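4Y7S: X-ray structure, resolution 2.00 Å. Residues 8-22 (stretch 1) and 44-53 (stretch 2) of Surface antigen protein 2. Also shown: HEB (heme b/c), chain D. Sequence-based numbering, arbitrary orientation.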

# COMPACT_ATOMS: atom_id res chain seq x y z
N PRO A 8 19.84 15.37 -3.77
CA PRO A 8 20.53 14.11 -4.04
C PRO A 8 20.71 13.25 -2.78
O PRO A 8 20.69 13.74 -1.64
CB PRO A 8 21.87 14.55 -4.65
CG PRO A 8 22.07 15.95 -4.19
CD PRO A 8 20.70 16.54 -4.04
N VAL A 9 20.79 11.95 -3.02
CA VAL A 9 20.99 10.95 -1.97
C VAL A 9 22.16 10.02 -2.38
O VAL A 9 22.36 9.79 -3.57
CB VAL A 9 19.67 10.16 -1.76
CG1 VAL A 9 19.26 9.44 -3.05
CG2 VAL A 9 19.79 9.19 -0.63
N PRO A 10 22.93 9.48 -1.41
CA PRO A 10 23.96 8.50 -1.75
C PRO A 10 23.31 7.28 -2.41
O PRO A 10 22.29 6.83 -1.91
CB PRO A 10 24.58 8.13 -0.40
CG PRO A 10 24.23 9.24 0.51
CD PRO A 10 22.91 9.75 0.05
N LYS A 11 23.87 6.75 -3.49
CA LYS A 11 23.23 5.61 -4.16
C LYS A 11 23.76 4.25 -3.66
O LYS A 11 23.85 3.28 -4.41
CB LYS A 11 23.41 5.74 -5.67
CG LYS A 11 22.59 6.88 -6.24
CD LYS A 11 23.00 7.21 -7.65
CE LYS A 11 22.11 8.29 -8.24
NZ LYS A 11 22.47 8.58 -9.65
N THR A 12 24.12 4.23 -2.38
CA THR A 12 24.53 3.01 -1.68
C THR A 12 24.12 3.14 -0.22
O THR A 12 23.84 4.25 0.26
CB THR A 12 26.08 2.78 -1.83
OG1 THR A 12 26.43 1.40 -1.65
CG2 THR A 12 26.86 3.63 -0.86
N ALA A 13 24.06 2.03 0.50
CA ALA A 13 23.71 2.10 1.92
C ALA A 13 24.27 0.93 2.72
O ALA A 13 24.55 -0.12 2.17
CB ALA A 13 22.21 2.17 2.09
N SER A 14 24.46 1.13 4.03
CA SER A 14 24.91 0.07 4.92
C SER A 14 23.76 -0.87 5.28
O SER A 14 23.90 -2.08 5.22
CB SER A 14 25.50 0.67 6.20
OG SER A 14 26.53 1.59 5.89
N ILE A 15 22.63 -0.29 5.65
CA ILE A 15 21.42 -1.02 5.95
C ILE A 15 20.42 -0.74 4.83
O ILE A 15 20.16 -1.58 3.98
CB ILE A 15 20.83 -0.62 7.32
CG1 ILE A 15 21.83 -0.88 8.45
CG2 ILE A 15 19.52 -1.35 7.59
CD1 ILE A 15 21.39 -0.27 9.81
N ASN A 16 19.85 0.46 4.84
CA ASN A 16 19.05 0.95 3.73
C ASN A 16 18.97 2.48 3.79
O ASN A 16 19.45 3.09 4.74
CB ASN A 16 17.65 0.30 3.72
CG ASN A 16 16.85 0.59 4.99
OD1 ASN A 16 16.53 1.74 5.29
ND2 ASN A 16 16.47 -0.46 5.70
N GLY A 17 18.38 3.10 2.77
CA GLY A 17 18.37 4.55 2.66
C GLY A 17 17.63 5.27 3.77
O GLY A 17 17.93 6.42 4.06
N PHE A 18 16.67 4.59 4.39
CA PHE A 18 15.92 5.16 5.51
C PHE A 18 16.71 4.98 6.81
O PHE A 18 16.99 5.94 7.52
CB PHE A 18 14.55 4.50 5.61
CG PHE A 18 13.74 4.89 6.84
CD1 PHE A 18 13.09 6.12 6.91
CD2 PHE A 18 13.57 4.00 7.89
CE1 PHE A 18 12.32 6.47 8.03
CE2 PHE A 18 12.80 4.33 9.02
CZ PHE A 18 12.16 5.57 9.08
N ALA A 19 17.07 3.73 7.10
CA ALA A 19 17.83 3.40 8.30
C ALA A 19 19.14 4.17 8.44
O ALA A 19 19.46 4.63 9.53
CB ALA A 19 18.11 1.91 8.31
N ASP A 20 19.90 4.30 7.35
CA ASP A 20 21.21 4.91 7.41
C ASP A 20 21.10 6.35 7.93
O ASP A 20 22.02 6.87 8.52
CB ASP A 20 21.91 4.90 6.03
CG ASP A 20 22.51 3.54 5.67
OD1 ASP A 20 22.07 2.51 6.24
OD2 ASP A 20 23.45 3.49 4.83
N ARG A 21 19.98 7.01 7.68
CA ARG A 21 19.85 8.40 8.08
C ARG A 21 19.70 8.59 9.58
O ARG A 21 20.09 9.62 10.12
CB ARG A 21 18.66 9.05 7.39
CG ARG A 21 18.73 9.06 5.88
CD ARG A 21 19.94 9.86 5.32
NE ARG A 21 20.02 9.45 3.94
CZ ARG A 21 20.87 8.56 3.45
NH1 ARG A 21 21.83 8.05 4.20
NH2 ARG A 21 20.78 8.24 2.18
N ILE A 22 19.15 7.58 10.26
CA ILE A 22 18.75 7.76 11.66
C ILE A 22 19.23 6.68 12.63
O ILE A 22 18.94 6.75 13.84
CB ILE A 22 17.19 7.86 11.73
CG1 ILE A 22 16.54 6.58 11.24
CG2 ILE A 22 16.68 9.03 10.89
CD1 ILE A 22 14.99 6.57 11.35
N PRO A 44 14.76 1.46 -4.99
CA PRO A 44 16.17 1.13 -4.78
C PRO A 44 16.46 1.12 -3.30
O PRO A 44 15.93 1.97 -2.58
CB PRO A 44 16.91 2.26 -5.50
CG PRO A 44 15.94 2.82 -6.45
CD PRO A 44 14.60 2.68 -5.79
N TYR A 45 17.27 0.18 -2.82
CA TYR A 45 17.42 -0.00 -1.38
C TYR A 45 18.03 1.22 -0.68
O TYR A 45 17.84 1.40 0.53
CB TYR A 45 18.27 -1.25 -1.10
CG TYR A 45 19.78 -1.06 -1.13
CD1 TYR A 45 20.47 -0.92 -2.32
CD2 TYR A 45 20.51 -1.06 0.05
CE1 TYR A 45 21.86 -0.76 -2.35
CE2 TYR A 45 21.90 -0.91 0.04
CZ TYR A 45 22.57 -0.75 -1.16
OH TYR A 45 23.93 -0.59 -1.18
N TRP A 46 18.72 2.06 -1.46
CA TRP A 46 19.39 3.26 -0.93
C TRP A 46 18.48 4.48 -0.96
O TRP A 46 18.87 5.55 -0.52
CB TRP A 46 20.66 3.56 -1.75
CG TRP A 46 20.45 3.48 -3.23
CD1 TRP A 46 20.82 2.44 -4.06
CD2 TRP A 46 19.80 4.44 -4.07
NE1 TRP A 46 20.44 2.72 -5.35
CE2 TRP A 46 19.82 3.93 -5.38
CE3 TRP A 46 19.21 5.69 -3.84
CZ2 TRP A 46 19.26 4.63 -6.46
CZ3 TRP A 46 18.66 6.38 -4.91
CH2 TRP A 46 18.69 5.84 -6.21
N ASP A 47 17.27 4.33 -1.48
CA ASP A 47 16.41 5.46 -1.77
C ASP A 47 15.53 5.87 -0.58
O ASP A 47 14.44 5.35 -0.38
CB ASP A 47 15.56 5.09 -2.98
CG ASP A 47 14.72 6.23 -3.49
OD1 ASP A 47 14.56 7.29 -2.83
OD2 ASP A 47 14.22 6.04 -4.60
N THR A 48 16.02 6.83 0.19
CA THR A 48 15.36 7.31 1.39
C THR A 48 13.92 7.73 1.12
O THR A 48 13.00 7.25 1.77
CB THR A 48 16.14 8.50 1.97
OG1 THR A 48 17.52 8.12 2.13
CG2 THR A 48 15.57 8.95 3.30
N GLY A 49 13.73 8.63 0.18
CA GLY A 49 12.41 9.13 -0.15
C GLY A 49 11.42 8.03 -0.50
O GLY A 49 10.30 8.03 -0.01
N CYS A 50 11.84 7.08 -1.33
CA CYS A 50 10.95 5.98 -1.67
C CYS A 50 10.59 5.15 -0.42
O CYS A 50 9.43 4.82 -0.20
CB CYS A 50 11.60 5.09 -2.73
SG CYS A 50 10.54 3.78 -3.34
N LEU A 51 11.56 4.87 0.44
CA LEU A 51 11.31 4.05 1.63
C LEU A 51 10.52 4.80 2.70
O LEU A 51 10.04 4.20 3.67
CB LEU A 51 12.64 3.56 2.20
CG LEU A 51 13.38 2.60 1.28
CD1 LEU A 51 14.77 2.29 1.81
CD2 LEU A 51 12.60 1.33 1.07
N CYS A 52 10.37 6.11 2.52
CA CYS A 52 9.51 6.94 3.37
C CYS A 52 8.04 6.90 2.96
O CYS A 52 7.16 7.30 3.74
CB CYS A 52 9.98 8.39 3.35
SG CYS A 52 11.54 8.68 4.23
N VAL A 53 7.75 6.44 1.74
CA VAL A 53 6.39 6.54 1.24
C VAL A 53 5.74 5.21 0.88
O VAL A 53 4.58 5.20 0.51
CB VAL A 53 6.30 7.50 0.00
CG1 VAL A 53 6.92 8.84 0.34
CG2 VAL A 53 6.94 6.91 -1.26
FE HEB D . 13.14 7.39 -5.92
CHA HEB D . 15.95 7.41 -7.90
CHB HEB D . 14.14 10.40 -4.55
CHC HEB D . 10.00 7.88 -4.58
CHD HEB D . 11.87 4.74 -7.65
NA HEB D . 14.75 8.69 -6.20
C1A HEB D . 15.82 8.46 -7.03
C2A HEB D . 16.77 9.54 -6.84
C3A HEB D . 16.27 10.37 -5.92
C4A HEB D . 14.99 9.85 -5.49
CMA HEB D . 16.90 11.67 -5.37
CAA HEB D . 18.12 9.67 -7.61
CBA HEB D . 17.96 10.75 -8.68
CGA HEB D . 19.28 11.02 -9.37
O1A HEB D . 19.50 12.17 -9.83
O2A HEB D . 20.11 10.09 -9.48
NB HEB D . 12.26 8.85 -4.86
C1B HEB D . 12.85 9.97 -4.30
C2B HEB D . 11.89 10.60 -3.42
C3B HEB D . 10.77 9.87 -3.45
C4B HEB D . 10.98 8.79 -4.34
CMB HEB D . 12.14 11.87 -2.58
CAB HEB D . 9.43 10.05 -2.73
CBB HEB D . 9.04 11.22 -2.23
NC HEB D . 11.27 6.52 -6.11
C1C HEB D . 10.14 6.80 -5.40
C2C HEB D . 9.12 5.79 -5.64
C3C HEB D . 9.67 4.92 -6.48
C4C HEB D . 11.01 5.37 -6.79
CMC HEB D . 7.72 5.81 -4.97
CAC HEB D . 9.07 3.64 -7.11
CBC HEB D . 7.78 3.36 -7.01
ND HEB D . 13.78 6.29 -7.55
C1D HEB D . 13.12 5.17 -8.02
C2D HEB D . 13.96 4.48 -8.97
C3D HEB D . 15.23 5.32 -9.05
C4D HEB D . 15.03 6.41 -8.14
CMD HEB D . 13.63 3.19 -9.74
CAD HEB D . 16.49 5.03 -9.89
CBD HEB D . 16.43 5.65 -11.28
CGD HEB D . 17.54 5.04 -12.11
O1D HEB D . 18.37 4.25 -11.55
O2D HEB D . 17.58 5.33 -13.33
O HOH W 1 21.12 6.17 0.78

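The contact buries 662 Å², counting both sides, and its shape is set by two aromatic side chains of the second stretch that fit against the winding loop of the first. Trp-46 is the larger bump: 125 Å² of it is covered, and its CA-to-CB bond points toward the loop formed by Val-9 to Ala-13. That loop lies over one side of the indole. Lys-11 O lies over one face, 3.2 Å from Trp-46 CD1, and Lys-11 CG stands 3.9 Å from the centroid of the six-membered ring of Trp-46, only 7° off the ring normal, which is the signature of a CH-pi contact. Val-9 closes in at the far end of the ring, its CG1 3.6 Å from Trp-46 CZ3. The same indole also borders the heme, with Trp-46 CH2 3.6 Å from HEB CHA.

Tyr-45 leaves its backbone sideways, but its end comes nearer and reaches the loop at Thr-12 and Ala-13. Its OH accepts from Ala-13 N at 3.1 Å, with an N-H...acceptor angle of 158°, and from Thr-12 OG1 at 3.2 Å. Ala-13 CB rests 3.7 Å from Tyr-45 CE2 and 4.4 Å from Trp-46 CB, so this small methyl packs against the Tyr-45 ring and, more loosely, against the CB of Trp-46.

The tightest fit is at Gly-17, whose CA is 3.9 Å from that of Trp-46. An ideal CB here would lie 2.2 Å from Trp-46 O and 2.8 Å from Thr-48 N, both clashes; lacking a side chain, the backbone can approach closely. Gly-17 N donates to Tyr-45 O at 2.9 Å and 156°, Gly-17 CA makes a CA-H...O contact with Trp-46 O at 3.4 Å, and Thr-48 OG1 donates to Gly-17 O at 2.6 Å. Tyr-45 O, Trp-46 O and Thr-48 OG1 thus all meet one glycine.

Beyond it, Leu-51 points toward the first stretch; its CB is 4.0 Å from Phe-18 CB and its CD1 3.8 Å from Gly-17 N. Phe-18 CD1 lies 4.0 Å from Cys-52 SG, an oblique approach, 74° off the ring normal.

Water 1 fills a remaining gap, 2.5 Å from Arg-21 NH2, which donates to it, and 2.7 Å from Trp-46 O. Each wall is also braced internally: Asn-16 OD1 caps Ala-19 N at 2.7 Å, while Asp-47 OD1 accepts from Cys-50 N at 3.1 Å. The other carboxylate oxygen, Asp-47 OD2, binds HEB FE at 2.2 Å, tying the second stretch to the heme.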